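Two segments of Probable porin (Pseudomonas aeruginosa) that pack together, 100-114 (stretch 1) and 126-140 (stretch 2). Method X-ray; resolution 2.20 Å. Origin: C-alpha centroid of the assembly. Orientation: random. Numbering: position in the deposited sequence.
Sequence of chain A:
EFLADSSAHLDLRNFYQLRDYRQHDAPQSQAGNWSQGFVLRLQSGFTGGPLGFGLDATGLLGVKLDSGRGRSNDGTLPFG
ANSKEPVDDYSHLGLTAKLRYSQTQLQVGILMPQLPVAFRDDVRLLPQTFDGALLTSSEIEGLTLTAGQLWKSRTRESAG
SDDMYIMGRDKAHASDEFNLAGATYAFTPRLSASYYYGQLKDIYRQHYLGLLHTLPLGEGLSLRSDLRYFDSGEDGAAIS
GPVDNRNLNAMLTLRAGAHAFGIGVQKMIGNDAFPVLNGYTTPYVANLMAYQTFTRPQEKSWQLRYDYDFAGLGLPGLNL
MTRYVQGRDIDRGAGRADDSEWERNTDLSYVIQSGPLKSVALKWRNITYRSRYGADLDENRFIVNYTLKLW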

ATOM      1  N   ARG A 100       7.243 -24.334   6.988  1.00 39.91           N
ATOM      2  CA  ARG A 100       7.317 -23.727   8.311  1.00 42.14           C
ATOM      3  C   ARG A 100       8.181 -24.544   9.272  1.00 46.82           C
ATOM      4  O   ARG A 100       8.128 -25.779   9.284  1.00 43.64           O
ATOM      5  CB  ARG A 100       5.915 -23.542   8.880  1.00 41.14           C
ATOM      6  CG  ARG A 100       5.810 -22.480   9.938  1.00 47.46           C
ATOM      7  CD  ARG A 100       4.350 -22.191  10.247  1.00 51.70           C
ATOM      8  NE  ARG A 100       3.682 -23.373  10.786  1.00 58.53           N
ATOM      9  CZ  ARG A 100       2.444 -23.378  11.271  1.00 60.35           C
ATOM     10  NH1 ARG A 100       1.738 -22.251  11.285  1.00 62.96           N
ATOM     11  NH2 ARG A 100       1.917 -24.506  11.742  1.00 50.01           N
ATOM     12  N   TYR A 101       8.984 -23.839  10.066  1.00 42.24           N
ATOM     13  CA  TYR A 101       9.828 -24.457  11.080  1.00 43.60           C
ATOM     14  C   TYR A 101      10.030 -23.467  12.213  1.00 41.67           C
ATOM     15  O   TYR A 101      10.450 -22.334  11.986  1.00 38.50           O
ATOM     16  CB  TYR A 101      11.176 -24.872  10.482  1.00 44.51           C
ATOM     17  CG  TYR A 101      12.118 -25.548  11.463  1.00 52.46           C
ATOM     18  CD1 TYR A 101      11.890 -26.852  11.896  1.00 58.74           C
ATOM     19  CD2 TYR A 101      13.241 -24.892  11.941  1.00 53.62           C
ATOM     20  CE1 TYR A 101      12.752 -27.475  12.785  1.00 59.89           C
ATOM     21  CE2 TYR A 101      14.109 -25.508  12.826  1.00 57.79           C
ATOM     22  CZ  TYR A 101      13.861 -26.798  13.245  1.00 63.29           C
ATOM     23  OH  TYR A 101      14.727 -27.408  14.127  1.00 65.59           O
ATOM     24  N   SER A 102       9.727 -23.894  13.432  1.00 42.99           N
ATOM     25  CA  SER A 102       9.788 -23.003  14.585  1.00 38.03           C
ATOM     26  C   SER A 102       9.038 -21.710  14.292  1.00 39.52           C
ATOM     27  O   SER A 102       7.815 -21.725  14.144  1.00 42.31           O
ATOM     28  CB  SER A 102      11.231 -22.703  14.976  1.00 36.29           C
ATOM     29  OG  SER A 102      11.257 -21.966  16.187  1.00 41.62           O
ATOM     30  N   GLN A 103       9.767 -20.600  14.193  1.00 38.04           N
ATOM     31  CA  GLN A 103       9.150 -19.292  13.944  1.00 38.53           C
ATOM     32  C   GLN A 103       9.525 -18.732  12.571  1.00 34.36           C
ATOM     33  O   GLN A 103       9.478 -17.524  12.346  1.00 36.30           O
ATOM     34  CB  GLN A 103       9.543 -18.286  15.036  1.00 36.39           C
ATOM     35  CG  GLN A 103       9.192 -18.724  16.451  1.00 41.91           C
ATOM     36  CD  GLN A 103       7.698 -18.878  16.663  1.00 47.78           C
ATOM     37  OE1 GLN A 103       6.894 -18.126  16.104  1.00 51.38           O
ATOM     38  NE2 GLN A 103       7.316 -19.863  17.469  1.00 52.76           N
ATOM     39  N   THR A 104       9.910 -19.611  11.659  1.00 34.42           N
ATOM     40  CA  THR A 104      10.367 -19.186  10.346  1.00 33.62           C
ATOM     41  C   THR A 104       9.444 -19.758   9.275  1.00 39.01           C
ATOM     42  O   THR A 104       9.008 -20.908   9.362  1.00 37.90           O
ATOM     43  CB  THR A 104      11.833 -19.607  10.107  1.00 35.50           C
ATOM     44  OG1 THR A 104      12.663 -19.025  11.124  1.00 33.95           O
ATOM     45  CG2 THR A 104      12.329 -19.158   8.731  1.00 31.95           C
ATOM     46  N   GLN A 105       9.125 -18.944   8.275  1.00 32.56           N
ATOM     47  CA  GLN A 105       8.233 -19.380   7.219  1.00 34.21           C
ATOM     48  C   GLN A 105       8.784 -19.009   5.855  1.00 33.51           C
ATOM     49  O   GLN A 105       9.284 -17.911   5.654  1.00 32.88           O
ATOM     50  CB  GLN A 105       6.847 -18.769   7.409  1.00 36.27           C
ATOM     51  CG  GLN A 105       5.839 -19.220   6.362  1.00 44.22           C
ATOM     52  CD  GLN A 105       4.401 -19.101   6.841  1.00 48.44           C
ATOM     53  OE1 GLN A 105       4.147 -18.715   7.981  1.00 55.47           O
ATOM     54  NE2 GLN A 105       3.456 -19.444   5.973  1.00 50.16           N
ATOM     55  N   LEU A 106       8.709 -19.941   4.917  1.00 34.55           N
ATOM     56  CA  LEU A 106       9.041 -19.628   3.541  1.00 34.10           C
ATOM     57  C   LEU A 106       7.786 -19.760   2.685  1.00 34.56           C
ATOM     58  O   LEU A 106       7.052 -20.746   2.791  1.00 31.33           O
ATOM     59  CB  LEU A 106      10.144 -20.549   3.021  1.00 30.25           C
ATOM     60  CG  LEU A 106      10.452 -20.449   1.523  1.00 29.47           C
ATOM     61  CD1 LEU A 106      11.073 -19.100   1.182  1.00 27.61           C
ATOM     62  CD2 LEU A 106      11.339 -21.599   1.059  1.00 30.98           C
ATOM     63  N   GLN A 107       7.530 -18.762   1.846  1.00 28.03           N
ATOM     64  CA  GLN A 107       6.438 -18.872   0.888  1.00 30.16           C
ATOM     65  C   GLN A 107       6.998 -18.755  -0.510  1.00 27.82           C
ATOM     66  O   GLN A 107       7.797 -17.870  -0.773  1.00 31.00           O
ATOM     67  CB  GLN A 107       5.426 -17.763   1.105  1.00 30.00           C
ATOM     68  CG  GLN A 107       4.882 -17.688   2.513  1.00 33.37           C
ATOM     69  CD  GLN A 107       4.061 -16.444   2.721  1.00 37.92           C
ATOM     70  OE1 GLN A 107       2.866 -16.430   2.437  1.00 37.99           O
ATOM     71  NE2 GLN A 107       4.704 -15.376   3.190  1.00 38.13           N
ATOM     72  N   VAL A 108       6.595 -19.645  -1.406  1.00 26.81           N
ATOM     73  CA  VAL A 108       7.053 -19.556  -2.783  1.00 28.40           C
ATOM     74  C   VAL A 108       5.858 -19.602  -3.725  1.00 28.83           C
ATOM     75  O   VAL A 108       5.122 -20.582  -3.741  1.00 29.10           O
ATOM     76  CB  VAL A 108       8.047 -20.692  -3.144  1.00 27.95           C
ATOM     77  CG1 VAL A 108       8.646 -20.443  -4.537  1.00 29.10           C
ATOM     78  CG2 VAL A 108       9.152 -20.797  -2.104  1.00 27.48           C
ATOM     79  N   GLY A 109       5.667 -18.538  -4.500  1.00 26.61           N
ATOM     80  CA  GLY A 109       4.597 -18.490  -5.477  1.00 26.88           C
ATOM     81  C   GLY A 109       3.954 -17.123  -5.516  1.00 29.09           C
ATOM     82  O   GLY A 109       4.639 -16.101  -5.494  1.00 30.25           O
ATOM     83  N   ILE A 110       2.631 -17.089  -5.568  1.00 28.47           N
ATOM     84  CA  ILE A 110       1.935 -15.810  -5.578  1.00 27.22           C
ATOM     85  C   ILE A 110       2.005 -15.140  -4.198  1.00 27.65           C
ATOM     86  O   ILE A 110       1.841 -15.783  -3.166  1.00 26.28           O
ATOM     87  CB  ILE A 110       0.482 -15.953  -6.069  1.00 30.60           C
ATOM     88  CG1 ILE A 110      -0.038 -14.612  -6.587  1.00 25.93           C
ATOM     89  CG2 ILE A 110      -0.426 -16.579  -4.984  1.00 27.35           C
ATOM     90  CD1 ILE A 110      -1.385 -14.711  -7.270  1.00 25.31           C
ATOM     91  N   LEU A 111       2.279 -13.842  -4.190  1.00 28.86           N
ATOM     92  CA  LEU A 111       2.471 -13.118  -2.946  1.00 29.49           C
ATOM     93  C   LEU A 111       1.810 -11.760  -3.002  1.00 30.35           C
ATOM     94  O   LEU A 111       1.666 -11.165  -4.078  1.00 28.14           O
ATOM     95  CB  LEU A 111       3.961 -12.899  -2.706  1.00 29.63           C
ATOM     96  CG  LEU A 111       4.846 -14.135  -2.618  1.00 29.37           C
ATOM     97  CD1 LEU A 111       6.314 -13.704  -2.569  1.00 30.28           C
ATOM     98  CD2 LEU A 111       4.463 -14.899  -1.368  1.00 27.39           C
ATOM     99  N   MET A 112       1.422 -11.273  -1.830  1.00 27.14           N
ATOM    100  CA  MET A 112       0.995  -9.890  -1.662  1.00 31.42           C
ATOM    101  C   MET A 112       1.827  -9.245  -0.574  1.00 28.32           C
ATOM    102  O   MET A 112       1.376  -9.134   0.554  1.00 30.08           O
ATOM    103  CB  MET A 112      -0.482  -9.828  -1.277  1.00 28.92           C
ATOM    104  CG  MET A 112      -1.396 -10.251  -2.386  1.00 30.39           C
ATOM    105  SD  MET A 112      -3.095 -10.269  -1.828  1.00 48.38           S
ATOM    106  CE  MET A 112      -3.804 -11.449  -2.960  1.00 35.27           C
ATOM    107  N   PRO A 113       3.062  -8.838  -0.908  1.00 30.89           N
ATOM    108  CA  PRO A 113       3.941  -8.181   0.067  1.00 29.99           C
ATOM    109  C   PRO A 113       3.356  -6.855   0.542  1.00 28.79           C
ATOM    110  O   PRO A 113       2.786  -6.116  -0.257  1.00 28.41           O
ATOM    111  CB  PRO A 113       5.221  -7.881  -0.735  1.00 32.00           C
ATOM    112  CG  PRO A 113       5.072  -8.573  -2.034  1.00 33.22           C
ATOM    113  CD  PRO A 113       3.630  -8.847  -2.266  1.00 27.24           C
ATOM    114  N   GLN A 114       3.527  -6.552   1.822  1.00 28.88           N
ATOM    115  CA  GLN A 114       3.141  -5.258   2.368  1.00 30.95           C
ATOM    116  C   GLN A 114       4.326  -4.713   3.147  1.00 30.99           C
ATOM    117  O   GLN A 114       4.285  -4.634   4.373  1.00 32.79           O
ATOM    118  CB  GLN A 114       1.919  -5.398   3.278  1.00 29.80           C
ATOM    119  CG  GLN A 114       0.673  -5.869   2.542  1.00 35.73           C
ATOM    120  CD  GLN A 114      -0.571  -5.798   3.412  1.00 39.24           C
ATOM    121  OE1 GLN A 114      -1.286  -6.780   3.558  1.00 42.52           O
ATOM    122  NE2 GLN A 114      -0.827  -4.630   3.996  1.00 40.27           N
TER
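Stretch 2, residues 126-140: LPQTFDGALLTSSEI

Stretch 2 lies beside stretch 1 as its antiparallel neighbour in a β-sheet, held by a ladder of backbone hydrogen bonds and closed at one end by a cluster of polar side chains. Residues 129-137 are extended and run at 171° to strand 104-108, with the two axes 4.7 Å apart at closest approach, the spacing expected of adjacent strands.

The register pairs Thr104 with Ser137, Leu106 with Leu135, Val108 with Ala133 and Ile110 with Asp131. Alternating with these are the hydrogen-bonded pairs. Gln105 N donates to Thr136 O at 2.8 Å and Thr136 N returns a bond to Gln105 O at 2.9 Å; Gln107 and Leu134 repeat this double link, as do Gly109 with Gly132 and Leu111 with Phe130, where Leu111 N to Phe130 O is 2.7 Å. The ladder thus continues through the corner that stretch 1 turns at Gly109 and Ile110. Glycine suits that corner, because at phi 140° and psi -136° a CB would be jammed against the preceding carbonyl oxygen. Opposite it, Gly132 leaves room for Leu111, whose CD1 lies 3.6 Å from Gly132 C; a CB on Gly132 would fall equally close to that methyl.

Side chains alternate between the two faces. Leu106, Val108, Leu135 and Ala133 share one face, where Leu106 CB approaches Leu135 CD2 at 4.0 Å and Val108 CG2 meets the small Ala133 CB at 4.2 Å. The other face carries Gln107, Leu111, Phe130, Leu134 and Thr136. Here Leu111 CD1 reaches Leu134 CB at 4.0 Å, while a water accepts from Gln107 NE2 at 2.9 Å and donates to Leu134 O at 2.8 Å, so the amide stays hydrated beside the leucine.

Beyond the corner, apolar groups pack together: Pro113 CD lies 3.6 Å from Phe130 CD1, and the flexible Met112 side chain brings CE to 3.7 Å from Pro127 CG.

At the far end, a type II' turn from Tyr101 to Thr104 presents its polar groups to Glu139. The carboxylate suits this place because its two oxygens can accept several bonds: Glu139 OE1 takes one from Ser102 OG at 2.8 Å, and Glu139 OE2 takes others from Gln103 N at 2.9 Å and Thr104 OG1 at 2.7 Å. Thr104 OG1 also lies within a very short 2.5 Å hydrogen bond of Ser137 OG, and Ser138 N bonds to Gln103 O at 3.0 Å, carrying the backbone pairing to the turn.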

ATOM      1  N   LEU A 126      -8.896  -5.020  -7.591  1.00 28.56           N
ATOM      2  CA  LEU A 126      -8.253  -6.240  -7.147  1.00 29.86           C
ATOM      3  C   LEU A 126      -6.884  -5.915  -6.581  1.00 27.88           C
ATOM      4  O   LEU A 126      -6.285  -4.911  -6.943  1.00 26.19           O
ATOM      5  CB  LEU A 126      -8.123  -7.216  -8.320  1.00 28.41           C
ATOM      6  CG  LEU A 126      -9.440  -7.765  -8.859  1.00 28.39           C
ATOM      7  CD1 LEU A 126      -9.200  -8.484 -10.165  1.00 31.25           C
ATOM      8  CD2 LEU A 126     -10.087  -8.688  -7.834  1.00 27.09           C
ATOM      9  N   PRO A 127      -6.383  -6.768  -5.689  1.00 29.94           N
ATOM     10  CA  PRO A 127      -5.025  -6.545  -5.197  1.00 30.69           C
ATOM     11  C   PRO A 127      -4.012  -6.813  -6.289  1.00 30.11           C
ATOM     12  O   PRO A 127      -4.179  -7.741  -7.082  1.00 26.74           O
ATOM     13  CB  PRO A 127      -4.877  -7.594  -4.097  1.00 32.19           C
ATOM     14  CG  PRO A 127      -5.816  -8.695  -4.511  1.00 31.93           C
ATOM     15  CD  PRO A 127      -6.983  -8.005  -5.158  1.00 27.43           C
ATOM     16  N   GLN A 128      -2.973  -5.988  -6.335  1.00 29.84           N
ATOM     17  CA  GLN A 128      -1.785  -6.292  -7.115  1.00 29.11           C
ATOM     18  C   GLN A 128      -1.115  -7.519  -6.494  1.00 27.94           C
ATOM     19  O   GLN A 128      -1.087  -7.656  -5.274  1.00 30.33           O
ATOM     20  CB  GLN A 128      -0.828  -5.102  -7.060  1.00 26.46           C
ATOM     21  CG  GLN A 128       0.590  -5.382  -7.504  1.00 26.15           C
ATOM     22  CD  GLN A 128       1.501  -4.151  -7.341  1.00 29.56           C
ATOM     23  OE1 GLN A 128       1.349  -3.372  -6.399  1.00 33.11           O
ATOM     24  NE2 GLN A 128       2.431  -3.972  -8.268  1.00 30.24           N
ATOM     25  N   THR A 129      -0.577  -8.409  -7.316  1.00 25.40           N
ATOM     26  CA  THR A 129       0.161  -9.554  -6.785  1.00 26.63           C
ATOM     27  C   THR A 129       1.558  -9.614  -7.372  1.00 27.61           C
ATOM     28  O   THR A 129       1.839  -9.005  -8.406  1.00 29.12           O
ATOM     29  CB  THR A 129      -0.540 -10.894  -7.093  1.00 28.23           C
ATOM     30  OG1 THR A 129      -0.590 -11.090  -8.508  1.00 25.60           O
ATOM     31  CG2 THR A 129      -1.964 -10.916  -6.529  1.00 29.51           C
ATOM     32  N   PHE A 130       2.434 -10.354  -6.706  1.00 28.91           N
ATOM     33  CA  PHE A 130       3.786 -10.590  -7.197  1.00 29.69           C
ATOM     34  C   PHE A 130       4.019 -12.104  -7.186  1.00 30.48           C
ATOM     35  O   PHE A 130       3.393 -12.822  -6.403  1.00 29.08           O
ATOM     36  CB  PHE A 130       4.823  -9.908  -6.287  1.00 28.25           C
ATOM     37  CG  PHE A 130       4.841  -8.400  -6.378  1.00 27.83           C
ATOM     38  CD1 PHE A 130       3.930  -7.630  -5.659  1.00 26.02           C
ATOM     39  CD2 PHE A 130       5.782  -7.752  -7.171  1.00 28.52           C
ATOM     40  CE1 PHE A 130       3.940  -6.257  -5.756  1.00 26.44           C
ATOM     41  CE2 PHE A 130       5.802  -6.370  -7.257  1.00 33.83           C
ATOM     42  CZ  PHE A 130       4.878  -5.620  -6.548  1.00 29.18           C
ATOM     43  N   ASP A 131       4.901 -12.596  -8.054  1.00 28.87           N
ATOM     44  CA  ASP A 131       5.431 -13.945  -7.875  1.00 28.10           C
ATOM     45  C   ASP A 131       6.827 -13.808  -7.302  1.00 29.35           C
ATOM     46  O   ASP A 131       7.623 -12.997  -7.782  1.00 27.38           O
ATOM     47  CB  ASP A 131       5.494 -14.725  -9.186  1.00 30.45           C
ATOM     48  CG  ASP A 131       4.124 -14.976  -9.785  1.00 36.55           C
ATOM     49  OD1 ASP A 131       3.130 -14.963  -9.031  1.00 32.06           O
ATOM     50  OD2 ASP A 131       4.047 -15.186 -11.011  1.00 41.07           O
ATOM     51  N   GLY A 132       7.117 -14.595  -6.272  1.00 26.84           N
ATOM     52  CA  GLY A 132       8.432 -14.591  -5.672  1.00 28.07           C
ATOM     53  C   GLY A 132       8.608 -15.611  -4.571  1.00 27.04           C
ATOM     54  O   GLY A 132       7.819 -16.548  -4.403  1.00 26.78           O
ATOM     55  N   ALA A 133       9.679 -15.432  -3.820  1.00 29.37           N
ATOM     56  CA  ALA A 133       9.943 -16.261  -2.661  1.00 29.61           C
ATOM     57  C   ALA A 133      10.223 -15.324  -1.487  1.00 28.33           C
ATOM     58  O   ALA A 133      11.030 -14.399  -1.605  1.00 27.81           O
ATOM     59  CB  ALA A 133      11.115 -17.180  -2.929  1.00 27.82           C
ATOM     60  N   LEU A 134       9.531 -15.554  -0.374  1.00 26.95           N
ATOM     61  CA  LEU A 134       9.606 -14.685   0.798  1.00 28.93           C
ATOM     62  C   LEU A 134       9.854 -15.496   2.074  1.00 30.99           C
ATOM     63  O   LEU A 134       9.068 -16.381   2.431  1.00 25.26           O
ATOM     64  CB  LEU A 134       8.296 -13.892   0.950  1.00 29.28           C
ATOM     65  CG  LEU A 134       8.225 -12.754   1.976  1.00 30.63           C
ATOM     66  CD1 LEU A 134       9.326 -11.744   1.743  1.00 28.03           C
ATOM     67  CD2 LEU A 134       6.849 -12.069   1.916  1.00 32.51           C
ATOM     68  N   LEU A 135      10.944 -15.176   2.760  1.00 27.91           N
ATOM     69  CA  LEU A 135      11.323 -15.858   3.996  1.00 31.17           C
ATOM     70  C   LEU A 135      11.135 -14.873   5.133  1.00 29.33           C
ATOM     71  O   LEU A 135      11.636 -13.756   5.062  1.00 29.21           O
ATOM     72  CB  LEU A 135      12.790 -16.301   3.909  1.00 33.59           C
ATOM     73  CG  LEU A 135      13.495 -17.237   4.907  1.00 39.09           C
ATOM     74  CD1 LEU A 135      13.933 -16.483   6.153  1.00 41.82           C
ATOM     75  CD2 LEU A 135      12.675 -18.482   5.264  1.00 33.08           C
ATOM     76  N   THR A 136      10.381 -15.262   6.157  1.00 28.43           N
ATOM     77  CA  THR A 136      10.197 -14.417   7.341  1.00 33.35           C
ATOM     78  C   THR A 136      10.577 -15.224   8.575  1.00 32.43           C
ATOM     79  O   THR A 136      10.282 -16.414   8.667  1.00 32.22           O
ATOM     80  CB  THR A 136       8.743 -13.909   7.497  1.00 30.40           C
ATOM     81  OG1 THR A 136       7.868 -15.018   7.740  1.00 41.96           O
ATOM     82  CG2 THR A 136       8.274 -13.197   6.242  1.00 33.26           C
ATOM     83  N   SER A 137      11.243 -14.592   9.528  1.00 29.58           N
ATOM     84  CA  SER A 137      11.695 -15.349  10.675  1.00 32.98           C
ATOM     85  C   SER A 137      11.653 -14.490  11.921  1.00 33.13           C
ATOM     86  O   SER A 137      12.160 -13.371  11.928  1.00 32.53           O
ATOM     87  CB  SER A 137      13.098 -15.897  10.423  1.00 32.16           C
ATOM     88  OG  SER A 137      13.523 -16.711  11.493  1.00 36.47           O
ATOM     89  N   SER A 138      11.042 -15.031  12.969  1.00 34.45           N
ATOM     90  CA  SER A 138      10.853 -14.319  14.225  1.00 32.83           C
ATOM     91  C   SER A 138      11.306 -15.195  15.378  1.00 32.76           C
ATOM     92  O   SER A 138      10.580 -15.368  16.358  1.00 29.68           O
ATOM     93  CB  SER A 138       9.374 -13.981  14.404  1.00 33.16           C
ATOM     94  OG  SER A 138       8.889 -13.263  13.282  1.00 43.70           O
ATOM     95  N   GLU A 139      12.501 -15.761  15.240  1.00 38.13           N
ATOM     96  CA  GLU A 139      13.051 -16.690  16.225  1.00 35.80           C
ATOM     97  C   GLU A 139      13.417 -15.990  17.527  1.00 36.22           C
ATOM     98  O   GLU A 139      13.305 -16.573  18.600  1.00 37.92           O
ATOM     99  CB  GLU A 139      14.292 -17.397  15.672  1.00 35.98           C
ATOM    100  CG  GLU A 139      14.054 -18.229  14.421  1.00 38.61           C
ATOM    101  CD  GLU A 139      13.135 -19.409  14.666  1.00 40.40           C
ATOM    102  OE1 GLU A 139      13.044 -19.863  15.827  1.00 38.39           O
ATOM    103  OE2 GLU A 139      12.506 -19.882  13.692  1.00 38.31           O
ATOM    104  N   ILE A 140      13.874 -14.745  17.422  1.00 37.91           N
ATOM    105  CA  ILE A 140      14.334 -13.981  18.583  1.00 36.66           C
ATOM    106  C   ILE A 140      13.285 -12.958  19.015  1.00 40.36           C
ATOM    107  O   ILE A 140      12.743 -12.239  18.179  1.00 36.85           O
ATOM    108  CB  ILE A 140      15.658 -13.244  18.292  1.00 34.48           C
ATOM    109  CG1 ILE A 140      16.824 -14.222  18.252  1.00 40.30           C
ATOM    110  CG2 ILE A 140      15.938 -12.179  19.357  1.00 36.30           C
ATOM    111  CD1 ILE A 140      16.908 -15.026  16.986  1.00 45.29           C
TER
HETATM  112  O   HOH W   1       7.900 -14.851  11.298  1.00 47.50           O
HETATM  113  O   HOH W   2       7.256 -15.761   4.511  1.00 35.95           O